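Local structure of glutathione S-transferase (Burkholderia xenovorans, 2DSA) at the GSH/HPX site. The protein reductively dechlorinates polychlorinated biphenyl metabolites at the expense of glutathione, as a bacterial glutathione S-transferase. Coordinates in Å, arbitrary orientation; residue numbers count along the deposited sequence, not the author numbering. Chains: chain A/B, Glutathione S-transferase.

The GSH/HPX site. Residues chain A 7-10, 32, 35, 51-53, 65-66, 102, 106-107, 110, 113, 164, 167; chain B 99, 103-104. With GSH (glutathione), chain C; HPX ((2Z,4E)-2-hydroxy-6-oxo-6-phenylhexa-2,4-dienoic acid), chain D.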
ATOM      1  N   PRO A   7      -6.947  -1.092 -20.306  1.00 41.48           N
ATOM      2  CA  PRO A   7      -7.242  -2.533 -20.401  1.00 41.13           C
ATOM      3  C   PRO A   7      -6.144  -3.401 -19.789  1.00 41.12           C
ATOM      4  O   PRO A   7      -4.967  -3.270 -20.158  1.00 41.18           O
ATOM      5  CB  PRO A   7      -7.343  -2.774 -21.914  1.00 41.20           C
ATOM      6  CG  PRO A   7      -7.814  -1.480 -22.458  1.00 41.63           C
ATOM      7  CD  PRO A   7      -7.171  -0.402 -21.594  1.00 41.26           C
ATOM      8  N   GLY A   8      -6.528  -4.245 -18.834  1.00 40.60           N
ATOM      9  CA  GLY A   8      -5.617  -5.231 -18.255  1.00 40.42           C
ATOM     10  C   GLY A   8      -4.706  -4.715 -17.155  1.00 39.74           C
ATOM     11  O   GLY A   8      -4.075  -5.508 -16.459  1.00 40.14           O
ATOM     12  N   ALA A   9      -4.643  -3.390 -16.998  1.00 38.92           N
ATOM     13  CA  ALA A   9      -3.863  -2.748 -15.941  1.00 37.97           C
ATOM     14  C   ALA A   9      -4.503  -2.999 -14.589  1.00 37.93           C
ATOM     15  O   ALA A   9      -5.561  -3.636 -14.502  1.00 38.24           O
ATOM     16  CB  ALA A   9      -3.741  -1.254 -16.204  1.00 38.15           C
ATOM     17  N   CYS A  10      -3.879  -2.495 -13.529  1.00 37.04           N
ATOM     18  CA  CYS A  10      -4.375  -2.754 -12.169  1.00 36.78           C
ATOM     19  C   CYS A  10      -5.787  -2.208 -11.926  1.00 35.75           C
ATOM     20  O   CYS A  10      -6.435  -2.607 -10.966  1.00 35.47           O
ATOM     21  CB  CYS A  10      -3.414  -2.192 -11.116  1.00 36.67           C
ATOM     22  SG  CYS A  10      -3.120  -0.410 -11.272  1.00 38.18           S
ATOM     23  N   LEU A  32      -2.181   5.403 -21.588  1.00 45.70           N
ATOM     24  CA  LEU A  32      -1.061   5.553 -20.653  1.00 46.34           C
ATOM     25  C   LEU A  32       0.245   6.058 -21.287  1.00 47.21           C
ATOM     26  O   LEU A  32       1.159   6.487 -20.567  1.00 47.76           O
ATOM     27  CB  LEU A  32      -0.821   4.255 -19.860  1.00 45.84           C
ATOM     28  CG  LEU A  32      -1.939   3.745 -18.932  1.00 45.13           C
ATOM     29  CD1 LEU A  32      -1.524   2.455 -18.267  1.00 45.03           C
ATOM     30  CD2 LEU A  32      -2.332   4.786 -17.881  1.00 44.85           C
ATOM     31  N   LYS A  35      -1.181   9.928 -22.080  1.00 48.21           N
ATOM     32  CA  LYS A  35      -1.860  10.446 -20.882  1.00 47.80           C
ATOM     33  C   LYS A  35      -3.117  11.248 -21.219  1.00 47.50           C
ATOM     34  O   LYS A  35      -3.424  12.248 -20.572  1.00 47.51           O
ATOM     35  CB  LYS A  35      -0.889  11.255 -20.013  1.00 47.94           C
ATOM     36  CG  LYS A  35      -0.162  10.464 -18.928  1.00 48.74           C
ATOM     37  CD  LYS A  35      -0.077   8.983 -19.209  1.00 50.58           C
ATOM     38  CE  LYS A  35       0.344   8.212 -17.983  1.00 51.37           C
ATOM     39  NZ  LYS A  35       1.557   8.786 -17.346  1.00 52.87           N
ATOM     40  N   TYR A  51      -1.263   7.984 -13.128  1.00 34.08           N
ATOM     41  CA  TYR A  51      -1.537   6.564 -13.268  1.00 33.88           C
ATOM     42  C   TYR A  51      -3.008   6.171 -13.022  1.00 33.27           C
ATOM     43  O   TYR A  51      -3.774   6.934 -12.438  1.00 33.42           O
ATOM     44  CB  TYR A  51      -0.547   5.718 -12.446  1.00 33.98           C
ATOM     45  CG  TYR A  51      -0.359   6.086 -10.996  1.00 34.43           C
ATOM     46  CD1 TYR A  51      -1.417   6.029 -10.086  1.00 34.97           C
ATOM     47  CD2 TYR A  51       0.904   6.446 -10.518  1.00 34.27           C
ATOM     48  CE1 TYR A  51      -1.223   6.359  -8.728  1.00 33.25           C
ATOM     49  CE2 TYR A  51       1.107   6.757  -9.173  1.00 35.12           C
ATOM     50  CZ  TYR A  51       0.042   6.712  -8.282  1.00 34.42           C
ATOM     51  OH  TYR A  51       0.261   7.034  -6.957  1.00 32.86           O
ATOM     52  N   VAL A  52      -3.405   5.009 -13.526  1.00 32.88           N
ATOM     53  CA  VAL A  52      -4.723   4.446 -13.214  1.00 32.83           C
ATOM     54  C   VAL A  52      -4.512   3.462 -12.072  1.00 32.57           C
ATOM     55  O   VAL A  52      -3.371   3.058 -11.850  1.00 32.66           O
ATOM     56  CB  VAL A  52      -5.413   3.783 -14.454  1.00 33.09           C
ATOM     57  CG1 VAL A  52      -5.794   4.857 -15.502  1.00 32.81           C
ATOM     58  CG2 VAL A  52      -4.546   2.690 -15.066  1.00 32.34           C
ATOM     59  N   PRO A  53      -5.578   3.123 -11.309  1.00 32.86           N
ATOM     60  CA  PRO A  53      -6.970   3.641 -11.392  1.00 33.23           C
ATOM     61  C   PRO A  53      -7.186   5.005 -10.728  1.00 33.73           C
ATOM     62  O   PRO A  53      -6.375   5.438  -9.904  1.00 33.05           O
ATOM     63  CB  PRO A  53      -7.777   2.589 -10.622  1.00 33.20           C
ATOM     64  CG  PRO A  53      -6.836   2.109  -9.580  1.00 32.99           C
ATOM     65  CD  PRO A  53      -5.445   2.125 -10.229  1.00 32.61           C
ATOM     66  N   GLU A  65      -5.330   5.317  -5.733  1.00 29.29           N
ATOM     67  CA  GLU A  65      -4.760   4.134  -5.058  1.00 28.94           C
ATOM     68  C   GLU A  65      -5.750   2.989  -4.981  1.00 28.97           C
ATOM     69  O   GLU A  65      -6.766   3.083  -4.282  1.00 28.89           O
ATOM     70  CB  GLU A  65      -4.167   4.457  -3.676  1.00 27.84           C
ATOM     71  CG  GLU A  65      -3.244   5.668  -3.655  1.00 27.73           C
ATOM     72  CD  GLU A  65      -1.929   5.446  -4.414  1.00 28.04           C
ATOM     73  OE1 GLU A  65      -1.466   6.403  -5.070  1.00 27.13           O
ATOM     74  OE2 GLU A  65      -1.380   4.318  -4.361  1.00 27.64           O
ATOM     75  N   GLY A  66      -5.438   1.906  -5.698  1.00 28.37           N
ATOM     76  CA  GLY A  66      -6.279   0.726  -5.699  1.00 28.62           C
ATOM     77  C   GLY A  66      -6.873   0.317  -4.364  1.00 28.87           C
ATOM     78  O   GLY A  66      -8.100   0.144  -4.266  1.00 28.61           O
ATOM     79  N   SER A 102      -0.145  -4.580  -3.045  1.00 31.94           N
ATOM     80  CA  SER A 102       0.322  -3.349  -3.677  1.00 32.51           C
ATOM     81  C   SER A 102       1.851  -3.149  -3.626  1.00 32.49           C
ATOM     82  O   SER A 102       2.480  -2.886  -4.654  1.00 31.61           O
ATOM     83  CB  SER A 102      -0.388  -2.152  -3.040  1.00 32.13           C
ATOM     84  OG  SER A 102       0.229  -0.936  -3.406  1.00 34.03           O
ATOM     85  N   HIS A 106       2.505  -6.105  -6.711  1.00 36.08           N
ATOM     86  CA  HIS A 106       2.251  -5.168  -7.816  1.00 36.49           C
ATOM     87  C   HIS A 106       3.503  -4.369  -8.171  1.00 36.84           C
ATOM     88  O   HIS A 106       3.901  -4.332  -9.326  1.00 36.59           O
ATOM     89  CB  HIS A 106       1.072  -4.248  -7.430  1.00 35.73           C
ATOM     90  CG  HIS A 106       0.741  -3.178  -8.432  1.00 37.00           C
ATOM     91  ND1 HIS A 106      -0.466  -2.504  -8.411  1.00 35.50           N
ATOM     92  CD2 HIS A 106       1.448  -2.645  -9.461  1.00 35.94           C
ATOM     93  CE1 HIS A 106      -0.487  -1.612  -9.384  1.00 35.96           C
ATOM     94  NE2 HIS A 106       0.658  -1.682 -10.041  1.00 37.44           N
ATOM     95  N   LYS A 107       4.120  -3.739  -7.178  1.00 37.95           N
ATOM     96  CA  LYS A 107       5.269  -2.869  -7.416  1.00 39.64           C
ATOM     97  C   LYS A 107       6.525  -3.593  -7.918  1.00 40.47           C
ATOM     98  O   LYS A 107       7.428  -2.949  -8.475  1.00 40.67           O
ATOM     99  CB  LYS A 107       5.586  -2.033  -6.171  1.00 39.65           C
ATOM    100  CG  LYS A 107       4.665  -0.835  -6.017  1.00 41.26           C
ATOM    101  CD  LYS A 107       4.938   0.211  -7.085  1.00 42.76           C
ATOM    102  CE  LYS A 107       3.656   0.859  -7.572  1.00 44.31           C
ATOM    103  NZ  LYS A 107       3.961   1.988  -8.499  1.00 45.70           N
ATOM    104  N   SER A 110       6.078  -4.158 -11.767  1.00 46.86           N
ATOM    105  CA  SER A 110       6.253  -2.894 -12.518  1.00 48.44           C
ATOM    106  C   SER A 110       7.497  -2.781 -13.413  1.00 49.30           C
ATOM    107  O   SER A 110       7.363  -2.406 -14.579  1.00 49.10           O
ATOM    108  CB  SER A 110       6.175  -1.677 -11.585  1.00 48.25           C
ATOM    109  OG  SER A 110       4.879  -1.558 -11.019  1.00 50.38           O
ATOM    110  N   PHE A 113       7.495  -4.844 -16.756  1.00 57.08           N
ATOM    111  CA  PHE A 113       6.750  -4.299 -17.893  1.00 58.49           C
ATOM    112  C   PHE A 113       7.494  -3.136 -18.535  1.00 59.66           C
ATOM    113  O   PHE A 113       7.037  -2.566 -19.524  1.00 59.50           O
ATOM    114  CB  PHE A 113       5.347  -3.854 -17.468  1.00 58.05           C
ATOM    115  CG  PHE A 113       4.417  -4.992 -17.174  1.00 57.77           C
ATOM    116  CD1 PHE A 113       4.292  -5.490 -15.882  1.00 57.15           C
ATOM    117  CD2 PHE A 113       3.662  -5.567 -18.188  1.00 57.56           C
ATOM    118  CE1 PHE A 113       3.430  -6.542 -15.612  1.00 57.15           C
ATOM    119  CE2 PHE A 113       2.804  -6.625 -17.924  1.00 56.74           C
ATOM    120  CZ  PHE A 113       2.687  -7.110 -16.638  1.00 57.06           C
ATOM    121  N   TRP A 164      -1.077 -10.976 -14.571  1.00 43.76           N
ATOM    122  CA  TRP A 164       0.019 -10.364 -15.314  1.00 44.59           C
ATOM    123  C   TRP A 164       1.155 -11.324 -15.643  1.00 45.59           C
ATOM    124  O   TRP A 164       1.995 -11.026 -16.492  1.00 45.48           O
ATOM    125  CB  TRP A 164       0.596  -9.192 -14.538  1.00 43.42           C
ATOM    126  CG  TRP A 164      -0.326  -8.046 -14.389  1.00 43.23           C
ATOM    127  CD1 TRP A 164      -1.446  -7.787 -15.125  1.00 41.54           C
ATOM    128  CD2 TRP A 164      -0.188  -6.968 -13.461  1.00 40.43           C
ATOM    129  NE1 TRP A 164      -2.028  -6.623 -14.698  1.00 42.55           N
ATOM    130  CE2 TRP A 164      -1.276  -6.094 -13.680  1.00 41.58           C
ATOM    131  CE3 TRP A 164       0.750  -6.655 -12.465  1.00 39.75           C
ATOM    132  CZ2 TRP A 164      -1.461  -4.920 -12.933  1.00 41.08           C
ATOM    133  CZ3 TRP A 164       0.572  -5.491 -11.718  1.00 41.86           C
ATOM    134  CH2 TRP A 164      -0.536  -4.635 -11.959  1.00 41.86           C
ATOM    135  N   TYR A 167       2.062 -12.494 -19.176  1.00 52.57           N
ATOM    136  CA  TYR A 167       2.605 -11.448 -20.049  1.00 53.28           C
ATOM    137  C   TYR A 167       4.078 -11.130 -19.820  1.00 53.20           C
ATOM    138  O   TYR A 167       4.756 -10.621 -20.718  1.00 53.28           O
ATOM    139  CB  TYR A 167       1.745 -10.199 -19.947  1.00 53.78           C
ATOM    140  CG  TYR A 167       0.325 -10.477 -20.368  1.00 54.99           C
ATOM    141  CD1 TYR A 167      -0.692 -10.607 -19.425  1.00 55.42           C
ATOM    142  CD2 TYR A 167       0.004 -10.647 -21.715  1.00 56.39           C
ATOM    143  CE1 TYR A 167      -2.006 -10.873 -19.816  1.00 57.12           C
ATOM    144  CE2 TYR A 167      -1.303 -10.915 -22.122  1.00 57.76           C
ATOM    145  CZ  TYR A 167      -2.306 -11.026 -21.170  1.00 56.38           C
ATOM    146  OH  TYR A 167      -3.601 -11.290 -21.579  1.00 56.25           O
TER
ATOM    147  N   ASN B  99      -1.267   4.424   1.101  1.00 28.83           N
ATOM    148  CA  ASN B  99      -0.828   3.606  -0.011  1.00 28.56           C
ATOM    149  C   ASN B  99       0.152   4.321  -0.903  1.00 29.08           C
ATOM    150  O   ASN B  99       1.068   3.691  -1.442  1.00 29.53           O
ATOM    151  CB  ASN B  99      -2.001   3.112  -0.840  1.00 28.71           C
ATOM    152  CG  ASN B  99      -1.684   1.828  -1.563  1.00 28.43           C
ATOM    153  OD1 ASN B  99      -1.672   0.758  -0.950  1.00 27.54           O
ATOM    154  ND2 ASN B  99      -1.411   1.919  -2.865  1.00 25.70           N
ATOM    155  N   SER B 103       3.748   2.696  -1.479  1.00 33.32           N
ATOM    156  CA  SER B 103       4.088   2.181  -2.807  1.00 32.91           C
ATOM    157  C   SER B 103       4.920   3.123  -3.686  1.00 33.04           C
ATOM    158  O   SER B 103       5.651   2.659  -4.566  1.00 32.73           O
ATOM    159  CB  SER B 103       2.819   1.767  -3.564  1.00 33.25           C
ATOM    160  OG  SER B 103       2.044   2.905  -3.917  1.00 33.20           O
ATOM    161  N   GLU B 104       4.782   4.432  -3.469  1.00 32.89           N
ATOM    162  CA  GLU B 104       5.397   5.429  -4.347  1.00 33.41           C
ATOM    163  C   GLU B 104       6.602   6.114  -3.714  1.00 33.79           C
ATOM    164  O   GLU B 104       7.425   6.678  -4.424  1.00 33.81           O
ATOM    165  CB  GLU B 104       4.373   6.482  -4.792  1.00 33.46           C
ATOM    166  CG  GLU B 104       3.101   5.896  -5.443  1.00 32.93           C
ATOM    167  CD  GLU B 104       3.380   5.149  -6.734  1.00 33.37           C
ATOM    168  OE1 GLU B 104       2.678   4.163  -7.020  1.00 32.66           O
ATOM    169  OE2 GLU B 104       4.309   5.541  -7.472  1.00 35.40           O
TER
HETATM  170  N1  GSH C1224       0.336   3.343  -6.311  1.00 29.78           N
HETATM  171  CA1 GSH C1224      -0.578   3.157  -7.446  1.00 32.53           C
HETATM  172  C1  GSH C1224      -1.789   2.366  -7.036  1.00 34.19           C
HETATM  173  O11 GSH C1224      -1.675   1.415  -6.225  1.00 34.07           O
HETATM  174  O12 GSH C1224      -2.922   2.631  -7.518  1.00 35.23           O
HETATM  175  CB1 GSH C1224       0.063   2.424  -8.620  1.00 32.05           C
HETATM  176  CG1 GSH C1224      -0.870   2.440  -9.841  1.00 32.91           C
HETATM  177  CD1 GSH C1224      -0.120   1.985 -11.062  1.00 33.10           C
HETATM  178  OE1 GSH C1224       1.203   1.596 -10.888  1.00 33.87           O
HETATM  179  N2  GSH C1224      -0.756   1.971 -12.238  1.00 34.22           N
HETATM  180  CA2 GSH C1224      -0.146   1.601 -13.505  1.00 36.65           C
HETATM  181  C2  GSH C1224      -0.070   2.761 -14.446  1.00 37.88           C
HETATM  182  O2  GSH C1224      -1.177   3.581 -14.648  1.00 36.65           O
HETATM  183  CB2 GSH C1224      -0.923   0.486 -14.205  1.00 35.30           C
HETATM  184  SG2 GSH C1224      -0.904  -1.014 -13.205  1.00 37.38           S
HETATM  185  N3  GSH C1224       1.075   2.966 -15.068  1.00 40.61           N
HETATM  186  CA3 GSH C1224       1.980   4.024 -14.645  1.00 48.29           C
HETATM  187  C3  GSH C1224       2.053   5.017 -15.756  1.00 51.05           C
HETATM  188  O31 GSH C1224       1.258   4.868 -16.713  1.00 53.87           O
HETATM  189  O32 GSH C1224       2.871   5.965 -15.735  1.00 53.05           O
HETATM  190  CB3 HPX D1225      -2.187  -5.984 -19.906  0.50 39.45           C
HETATM  191  CB4 HPX D1225      -1.568  -7.165 -19.507  0.50 40.28           C
HETATM  192  CB5 HPX D1225      -0.622  -7.144 -18.478  0.50 40.07           C
HETATM  193  CB6 HPX D1225      -0.310  -5.941 -17.853  0.50 39.39           C
HETATM  194  CB1 HPX D1225      -0.929  -4.763 -18.250  0.50 39.30           C
HETATM  195  CB2 HPX D1225      -1.867  -4.785 -19.278  0.50 39.03           C
HETATM  196  CA6 HPX D1225      -0.586  -3.463 -17.588  0.50 39.54           C
HETATM  197  OA4 HPX D1225      -0.795  -2.418 -18.188  0.50 40.30           O
HETATM  198  CA5 HPX D1225       0.004  -3.414 -16.239  0.50 39.08           C
HETATM  199  CA4 HPX D1225       0.975  -2.533 -16.030  0.50 39.47           C
HETATM  200  CA3 HPX D1225       1.619  -2.389 -14.716  0.50 39.91           C
HETATM  201  CA2 HPX D1225       2.359  -1.314 -14.418  0.50 40.22           C
HETATM  202  OA3 HPX D1225       2.584  -0.320 -15.269  0.50 40.23           O
HETATM  203  CA1 HPX D1225       2.948  -1.221 -13.105  0.50 40.46           C
HETATM  204  OA2 HPX D1225       3.448  -0.133 -12.746  0.50 41.41           O
HETATM  205  OA1 HPX D1225       2.920  -2.234 -12.381  0.50 40.90           O
HETATM  206  O   HOH W   1      -4.204   5.014  -8.310  1.00 27.01           O
HETATM  207  O   HOH W   2       0.905   0.131  -5.857  1.00 31.96           O
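In this beta-class glutathione S-transferase, glutathione lies in the G-site of the thioredoxin-like N-terminal domain, its thiol turned toward the partly occupied HPX in the neighbouring H-site. A:Val52, held by the cis peptide before A:Pro53, pairs with the cysteinyl unit like a strand: its N gives to GSH O2 (2.9 Å, 156° at H) and its O receives GSH N2. The gamma-glutamyl amine lies between carboxylates from both subunits, which should favour an ammonium. A:Glu65 OE2 accepts from GSH N1 through its syn lone pair (2.8 Å). B:Glu104 OE1 accepts from GSH N1 through its anti one (2.6 Å). A:Gly66 N, starting helix 66-76, donates to the alpha-carboxylate GSH O12, whose charge the helix end plausibly favours. A:Tyr51 suits both tasks: its flat face covers GSH CA1 and CG1, and its hydroxyl hydrogen-bonds the syn lone pair of A:Glu65 OE1, steadying that carboxylate. A:Lys35 NZ makes a long salt bridge to GSH O32 of the glycyl carboxylate (3.5 Å). The conserved A:Cys10 sits beside the thiol.

In the H-site, small A:Ser110 puts OG 2.5 Å from HPX OA1, its one hydrogen shared with carboxylate oxygen OA2. The conserved A:His106 sets NE2 near HPX OA1 and GSH OE1. A:Tyr167 offers its face to the phenyl edge; A:Trp164 sets its indole rim against HPX CA5.

Further out, A:Trp164 NE1 bonds A:Gly8 O in the indole plane (2.9 Å), fixing the ring that covers A:His106. B:Asn99 ND2 takes the anti lone pair of A:Glu65 OE2 (2.8 Å), and A:Lys107 NZ reaches B:Glu104 OE1 from above the carboxylate plane.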